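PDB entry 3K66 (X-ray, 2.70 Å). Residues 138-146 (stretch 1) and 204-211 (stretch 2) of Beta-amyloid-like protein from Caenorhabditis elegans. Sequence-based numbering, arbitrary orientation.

Stretch 1 (138-146) EKDRMHTLN
Stretch 2 204-211: DYRDEVSP

Two like-charged guanidinium groups stack across this contact: Arg141 lies flat on Arg206, centres 3.5 Å apart and planes at 12°, with Arg141 NE 3.1 Å from Arg206 CZ. The carboxylate of Glu138 offsets the repulsion. Glu138 OE2 accepts hydrogen bonds from Arg206 NH2 (2.6 Å) and Arg206 NE (2.7 Å), a salt bridge in the guanidinium plane, and also lies 3.9 Å from Arg141 NE, out of that group's plane, a long, purely electrostatic pairing. Arg141 is extended (chi1 to chi3 all t); Arg206 is t, t, m; Glu138 has chi1 -132°, between wells, then chi2 p.

Residues 138-146 are helical throughout, and 204-209 form a helix running in nearly the same direction, at 29°, with axes 10.3 Å apart at closest approach. Ser210 leaves helical geometry (phi/psi -144/80). In register, Glu138 CA lies nearest Arg206 CA (6.6 Å) and Met142 CA nearest Ser210 CA (5.4 Å).

Beyond the charged cluster, Met142 (t, t, p) packs on Val209 (chi1 t), an apolar pair unusually tight at 3.0 Å between Met142 SD and Val209 CG1. Glu138 CB meets the Tyr205 ring edge at CD2 (3.6 Å), and Leu145 CD1 makes a van der Waals contact with Ser210 OG (3.3 Å). Each water joins polar groups across the stretches: water 2 links Met142 O (2.9 Å) to Ser210 OG (2.7 Å); water 1 links Arg141 NH2 (3.0 Å) to Pro211 O (2.7 Å).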

# COMPACT_ATOMS: atom_id res chain seq x y z
N GLU A 138 0.40 14.81 -2.66
CA GLU A 138 0.95 14.01 -3.74
C GLU A 138 1.37 12.60 -3.26
O GLU A 138 1.24 11.63 -4.00
CB GLU A 138 2.10 14.75 -4.42
CG GLU A 138 1.99 14.75 -5.96
CD GLU A 138 0.72 15.44 -6.48
OE1 GLU A 138 0.40 16.56 -6.05
OE2 GLU A 138 0.04 14.88 -7.34
N LYS A 139 1.85 12.49 -2.02
CA LYS A 139 2.23 11.18 -1.47
C LYS A 139 0.95 10.35 -1.40
O LYS A 139 0.95 9.15 -1.60
CB LYS A 139 2.82 11.31 -0.06
CG LYS A 139 4.18 11.73 -0.13
N ASP A 140 -0.16 11.02 -1.09
CA ASP A 140 -1.44 10.34 -1.00
C ASP A 140 -1.79 9.76 -2.38
O ASP A 140 -2.25 8.63 -2.49
CB ASP A 140 -2.53 11.32 -0.54
CG ASP A 140 -3.83 10.63 -0.18
OD1 ASP A 140 -3.95 9.40 -0.36
OD2 ASP A 140 -4.75 11.34 0.27
N ARG A 141 -1.58 10.56 -3.42
CA ARG A 141 -1.87 10.13 -4.78
C ARG A 141 -1.03 8.90 -5.11
O ARG A 141 -1.55 7.84 -5.46
CB ARG A 141 -1.57 11.27 -5.77
CG ARG A 141 -1.94 11.04 -7.22
CD ARG A 141 -1.82 12.34 -7.95
NE ARG A 141 -2.04 12.25 -9.38
CZ ARG A 141 -1.19 11.69 -10.24
NH1 ARG A 141 -0.06 11.16 -9.82
NH2 ARG A 141 -1.49 11.67 -11.54
N MET A 142 0.28 9.03 -4.98
CA MET A 142 1.19 7.94 -5.27
C MET A 142 0.74 6.63 -4.62
O MET A 142 0.63 5.60 -5.29
CB MET A 142 2.61 8.30 -4.82
CG MET A 142 3.57 7.14 -4.93
SD MET A 142 5.07 7.51 -4.01
CE MET A 142 4.43 7.60 -2.38
N HIS A 143 0.46 6.66 -3.32
CA HIS A 143 0.01 5.45 -2.66
C HIS A 143 -1.29 4.93 -3.23
O HIS A 143 -1.45 3.73 -3.44
CB HIS A 143 -0.17 5.67 -1.16
CG HIS A 143 1.10 5.59 -0.38
ND1 HIS A 143 1.40 4.52 0.44
CD2 HIS A 143 2.14 6.45 -0.28
CE1 HIS A 143 2.57 4.74 1.02
NE2 HIS A 143 3.04 5.90 0.60
N THR A 144 -2.24 5.81 -3.50
CA THR A 144 -3.50 5.33 -4.02
C THR A 144 -3.31 4.63 -5.34
O THR A 144 -3.78 3.52 -5.53
CB THR A 144 -4.52 6.46 -4.21
OG1 THR A 144 -4.62 7.23 -3.01
CG2 THR A 144 -5.88 5.88 -4.55
N LEU A 145 -2.63 5.29 -6.27
CA LEU A 145 -2.35 4.72 -7.58
C LEU A 145 -1.66 3.37 -7.40
O LEU A 145 -2.07 2.35 -7.99
CB LEU A 145 -1.44 5.66 -8.38
CG LEU A 145 -2.16 6.85 -9.00
CD1 LEU A 145 -1.17 7.83 -9.59
CD2 LEU A 145 -3.09 6.33 -10.08
N ASN A 146 -0.62 3.35 -6.59
CA ASN A 146 0.10 2.11 -6.36
C ASN A 146 -0.83 1.01 -5.87
O ASN A 146 -0.75 -0.12 -6.34
CB ASN A 146 1.28 2.36 -5.41
CG ASN A 146 2.41 3.13 -6.07
OD1 ASN A 146 3.32 3.63 -5.41
ND2 ASN A 146 2.36 3.22 -7.41
N ASP A 204 6.72 19.36 -10.96
CA ASP A 204 8.00 18.68 -10.80
C ASP A 204 7.88 17.55 -9.78
O ASP A 204 8.27 16.42 -10.05
CB ASP A 204 9.10 19.66 -10.38
CG ASP A 204 9.61 20.48 -11.55
OD1 ASP A 204 9.59 19.93 -12.67
OD2 ASP A 204 10.03 21.65 -11.36
N TYR A 205 7.33 17.84 -8.60
CA TYR A 205 7.20 16.80 -7.59
C TYR A 205 6.37 15.63 -8.07
O TYR A 205 6.72 14.50 -7.80
CB TYR A 205 6.58 17.34 -6.32
CG TYR A 205 6.70 16.34 -5.19
CD1 TYR A 205 7.92 16.15 -4.53
CD2 TYR A 205 5.62 15.57 -4.81
CE1 TYR A 205 8.05 15.22 -3.51
CE2 TYR A 205 5.73 14.63 -3.78
CZ TYR A 205 6.95 14.46 -3.14
OH TYR A 205 7.08 13.58 -2.10
N ARG A 206 5.27 15.88 -8.75
CA ARG A 206 4.47 14.76 -9.24
C ARG A 206 5.28 13.95 -10.26
O ARG A 206 5.29 12.72 -10.21
CB ARG A 206 3.17 15.23 -9.89
CG ARG A 206 2.46 14.08 -10.56
CD ARG A 206 1.10 14.46 -11.09
NE ARG A 206 0.19 14.74 -9.99
CZ ARG A 206 -1.07 15.13 -10.14
NH1 ARG A 206 -1.54 15.27 -11.37
NH2 ARG A 206 -1.85 15.39 -9.08
N ASP A 207 5.96 14.63 -11.18
CA ASP A 207 6.74 13.90 -12.17
C ASP A 207 7.68 12.88 -11.52
O ASP A 207 7.77 11.75 -11.99
CB ASP A 207 7.55 14.85 -13.07
CG ASP A 207 6.71 15.50 -14.16
OD1 ASP A 207 5.66 14.90 -14.54
OD2 ASP A 207 7.09 16.59 -14.66
N GLU A 208 8.35 13.27 -10.44
CA GLU A 208 9.28 12.38 -9.75
C GLU A 208 8.67 11.19 -9.03
O GLU A 208 9.06 10.03 -9.25
CB GLU A 208 10.08 13.14 -8.69
CG GLU A 208 11.07 14.15 -9.20
CD GLU A 208 11.88 14.75 -8.07
OE1 GLU A 208 12.57 13.98 -7.36
OE2 GLU A 208 11.83 15.98 -7.90
N VAL A 209 7.72 11.48 -8.16
CA VAL A 209 7.08 10.48 -7.33
C VAL A 209 6.07 9.53 -7.96
O VAL A 209 6.00 8.37 -7.58
CB VAL A 209 6.42 11.17 -6.14
CG1 VAL A 209 5.61 10.18 -5.35
CG2 VAL A 209 7.51 11.80 -5.27
N SER A 210 5.28 10.02 -8.90
CA SER A 210 4.29 9.19 -9.55
C SER A 210 4.20 9.62 -11.02
O SER A 210 3.29 10.34 -11.41
CB SER A 210 2.93 9.35 -8.88
OG SER A 210 2.09 8.25 -9.17
N PRO A 211 5.16 9.15 -11.84
CA PRO A 211 5.35 9.38 -13.27
C PRO A 211 4.20 9.05 -14.23
O PRO A 211 3.08 9.57 -14.08
CB PRO A 211 6.62 8.60 -13.58
CG PRO A 211 6.61 7.51 -12.54
CD PRO A 211 6.22 8.27 -11.32
O HOH W 1 0.67 10.65 -13.43
O HOH W 2 2.28 6.09 -7.60